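Long-range contact in NAD-dependent protein deacylase 2 (Archaeoglobus fulgidus, PDB 1S7G), which removes acetyl groups from lysine residues of proteins, among them the chromatin protein Alba, at the expense of NAD, and so represses transcription: residues 192-197 against 221-226. Sequence-based numbering, arbitrary orientation.
Sequences SSLVVY and TMADPI. With NAD (nicotinamide-adenine-dinucleotide), chain L.
Thr221 packs against Ser193 and Leu194 where two loops meet at the NAD site of the sirtuin Rossmann-fold domain. Residues 192-197 follow strand 186-190, and residues 221-226 follow the neighbouring parallel strand 212-217. From Thr221, CB lies 3.7 Å from Ser193 O. CG2 touches the same carbonyl oxygen and also Ser192 O. A chi1 of 75° sets OG1 between the backbone N and the carbonyl carbon of Thr221, turned back onto its own loop. There it donates to Asp224 OD1 at 2.7 Å, meeting it from above the carboxylate plane. It also accepts from Ala223 N, which makes an ST turn within the type I turn from Thr221 to Asp224. A valine in place of Thr221 would probably leave Ala223 N and Asp224 OD1 without their shared hydroxyl partner. Leu194 comes from the other loop. Its CD1 rests on Ala223 CB at 3.7 Å and also meets Thr221 OG1, the two side chains crossing at a slant, while Ile215 and Pro203 also touch this leucine. One water donates to Leu194 O and is weakly bound by Met222 N, linking the two loops. On the NAD side, Ser192 OG accepts from Leu194 N, a second ST turn, and donates to NAD O1N at 2.9 Å. Ser193 N donates to the same oxygen. The two serines grip both phosphates of the dinucleotide, because Ser193 OG donates to NAD O1A at 2.6 Å.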
loop_
_atom_site.group_PDB
_atom_site.type_symbol
_atom_site.label_atom_id
_atom_site.label_comp_id
_atom_site.label_asym_id
_atom_site.label_seq_id
_atom_site.Cartn_x
_atom_site.Cartn_y
_atom_site.Cartn_z
ATOM N N SER A 192 9.087 -2.860 -16.639
ATOM C CA SER A 192 7.698 -2.837 -17.095
ATOM C C SER A 192 7.592 -1.912 -18.300
ATOM O O SER A 192 8.188 -0.836 -18.306
ATOM C CB SER A 192 6.761 -2.325 -16.001
ATOM O OG SER A 192 5.459 -2.126 -16.526
ATOM N N SER A 193 6.834 -2.322 -19.311
ATOM C CA SER A 193 6.674 -1.494 -20.499
ATOM C C SER A 193 5.641 -0.379 -20.275
ATOM O O SER A 193 5.514 0.529 -21.104
ATOM C CB SER A 193 6.256 -2.358 -21.696
ATOM O OG SER A 193 4.967 -2.918 -21.485
ATOM N N LEU A 194 4.906 -0.458 -19.164
ATOM C CA LEU A 194 3.900 0.545 -18.816
ATOM C C LEU A 194 2.906 0.774 -19.951
ATOM O O LEU A 194 2.536 1.917 -20.235
ATOM C CB LEU A 194 4.579 1.874 -18.499
ATOM C CG LEU A 194 5.760 1.839 -17.533
ATOM C CD1 LEU A 194 6.331 3.249 -17.406
ATOM C CD2 LEU A 194 5.313 1.296 -16.177
ATOM N N VAL A 195 2.461 -0.300 -20.590
ATOM C CA VAL A 195 1.549 -0.149 -21.710
ATOM C C VAL A 195 0.067 -0.222 -21.367
ATOM O O VAL A 195 -0.732 0.514 -21.940
ATOM C CB VAL A 195 1.876 -1.180 -22.811
ATOM C CG1 VAL A 195 0.895 -1.049 -23.971
ATOM C CG2 VAL A 195 3.303 -0.956 -23.309
ATOM N N VAL A 196 -0.301 -1.082 -20.423
ATOM C CA VAL A 196 -1.706 -1.229 -20.066
ATOM C C VAL A 196 -2.022 -0.931 -18.604
ATOM O O VAL A 196 -1.206 -1.168 -17.718
ATOM C CB VAL A 196 -2.199 -2.657 -20.407
ATOM C CG1 VAL A 196 -3.617 -2.863 -19.909
ATOM C CG2 VAL A 196 -2.135 -2.873 -21.912
ATOM N N TYR A 197 -3.223 -0.415 -18.364
ATOM C CA TYR A 197 -3.659 -0.089 -17.014
ATOM C C TYR A 197 -3.633 -1.361 -16.177
ATOM O O TYR A 197 -4.010 -2.422 -16.660
ATOM C CB TYR A 197 -5.080 0.478 -17.046
ATOM C CG TYR A 197 -5.600 0.894 -15.691
ATOM C CD1 TYR A 197 -5.521 2.221 -15.267
ATOM C CD2 TYR A 197 -6.177 -0.040 -14.830
ATOM C CE1 TYR A 197 -6.014 2.610 -14.009
ATOM C CE2 TYR A 197 -6.671 0.335 -13.579
ATOM C CZ TYR A 197 -6.588 1.660 -13.178
ATOM O OH TYR A 197 -7.105 2.029 -11.955
ATOM N N THR A 221 10.106 3.606 -22.934
ATOM C CA THR A 221 8.653 3.499 -22.894
ATOM C C THR A 221 8.090 4.877 -23.205
ATOM O O THR A 221 8.799 5.874 -23.099
ATOM C CB THR A 221 8.149 3.081 -21.501
ATOM O OG1 THR A 221 8.243 4.193 -20.603
ATOM C CG2 THR A 221 8.978 1.930 -20.966
ATOM N N MET A 222 6.812 4.931 -23.566
ATOM C CA MET A 222 6.158 6.192 -23.901
ATOM C C MET A 222 5.981 7.090 -22.681
ATOM O O MET A 222 5.696 8.277 -22.812
ATOM C CB MET A 222 4.796 5.918 -24.548
ATOM C CG MET A 222 4.623 6.530 -25.939
ATOM S SD MET A 222 5.965 6.115 -27.098
ATOM C CE MET A 222 5.818 4.313 -27.147
ATOM N N ALA A 223 6.148 6.526 -21.491
ATOM C CA ALA A 223 6.012 7.312 -20.273
ATOM C C ALA A 223 7.358 7.915 -19.861
ATOM O O ALA A 223 7.415 8.753 -18.968
ATOM C CB ALA A 223 5.458 6.447 -19.153
ATOM N N ASP A 224 8.430 7.495 -20.536
ATOM C CA ASP A 224 9.789 7.973 -20.251
ATOM C C ASP A 224 9.950 9.469 -19.962
ATOM O O ASP A 224 10.649 9.847 -19.023
ATOM C CB ASP A 224 10.727 7.579 -21.398
ATOM C CG ASP A 224 11.252 6.147 -21.271
ATOM O OD1 ASP A 224 10.657 5.336 -20.522
ATOM O OD2 ASP A 224 12.263 5.834 -21.935
ATOM N N PRO A 225 9.305 10.339 -20.761
ATOM C CA PRO A 225 9.402 11.792 -20.567
ATOM C C PRO A 225 9.109 12.344 -19.168
ATOM O O PRO A 225 9.623 13.402 -18.808
ATOM C CB PRO A 225 8.425 12.348 -21.606
ATOM C CG PRO A 225 8.507 11.330 -22.709
ATOM C CD PRO A 225 8.486 10.027 -21.949
ATOM N N ILE A 226 8.289 11.660 -18.377
ATOM C CA ILE A 226 7.971 12.174 -17.043
ATOM C C ILE A 226 8.934 11.718 -15.946
ATOM O O ILE A 226 8.816 12.130 -14.794
ATOM C CB ILE A 226 6.544 11.786 -16.607
ATOM C CG1 ILE A 226 6.440 10.266 -16.432
ATOM C CG2 ILE A 226 5.533 12.284 -17.638
ATOM C CD1 ILE A 226 5.119 9.811 -15.828
HETATM P PA NAD L . 6.042 -6.331 -20.503
HETATM O O1A NAD L . 5.153 -5.485 -21.203
HETATM O O2A NAD L . 6.301 -7.588 -21.167
HETATM O O5B NAD L . 7.288 -5.447 -20.216
HETATM C C5B NAD L . 8.564 -5.874 -19.575
HETATM C C4B NAD L . 9.575 -4.749 -19.841
HETATM O O4B NAD L . 10.817 -5.145 -19.198
HETATM C C3B NAD L . 9.940 -4.477 -21.373
HETATM O O3B NAD L . 9.600 -3.079 -21.591
HETATM C C2B NAD L . 11.426 -4.771 -21.558
HETATM O O2B NAD L . 12.207 -3.942 -22.366
HETATM C C1B NAD L . 11.913 -4.844 -20.068
HETATM N N9A NAD L . 12.943 -5.883 -19.783
HETATM C C8A NAD L . 13.269 -7.130 -20.309
HETATM N N7A NAD L . 14.296 -7.698 -19.694
HETATM C C5A NAD L . 14.725 -6.879 -18.712
HETATM C C6A NAD L . 15.830 -6.878 -17.609
HETATM N N6A NAD L . 16.660 -7.810 -17.426
HETATM N N1A NAD L . 15.905 -5.744 -16.739
HETATM C C2A NAD L . 15.075 -4.594 -16.801
HETATM N N3A NAD L . 14.026 -4.555 -17.828
HETATM C C4A NAD L . 13.877 -5.705 -18.750
HETATM O O3 NAD L . 5.567 -6.636 -19.070
HETATM P PN NAD L . 4.760 -5.836 -18.032
HETATM O O1N NAD L . 5.177 -4.485 -18.125
HETATM O O2N NAD L . 4.965 -6.583 -16.767
HETATM O O5D NAD L . 3.200 -5.924 -18.650
HETATM C C5D NAD L . 2.554 -7.226 -18.655
HETATM C C4D NAD L . 1.065 -7.252 -18.880
HETATM O O4D NAD L . 0.557 -6.246 -19.882
HETATM C C3D NAD L . 0.585 -8.656 -19.402
HETATM O O3D NAD L . -0.635 -9.095 -18.695
HETATM C C2D NAD L . 0.411 -8.469 -20.997
HETATM O O2D NAD L . -0.545 -9.353 -21.634
HETATM C C1D NAD L . 0.092 -6.897 -21.155
HETATM N N1N NAD L . 0.781 -6.229 -22.349
HETATM C C2N NAD L . -0.101 -5.982 -23.558
HETATM C C3N NAD L . 0.417 -5.315 -24.722
HETATM C C7N NAD L . -0.424 -5.081 -25.984
HETATM O O7N NAD L . 0.045 -4.319 -26.937
HETATM N N7N NAD L . -1.621 -5.741 -26.090
HETATM C C4N NAD L . 1.943 -4.835 -24.721
HETATM C C5N NAD L . 2.856 -5.093 -23.499
HETATM C C6N NAD L . 2.247 -5.792 -22.326
HETATM O O HOH W 1 4.056 3.041 -22.751
#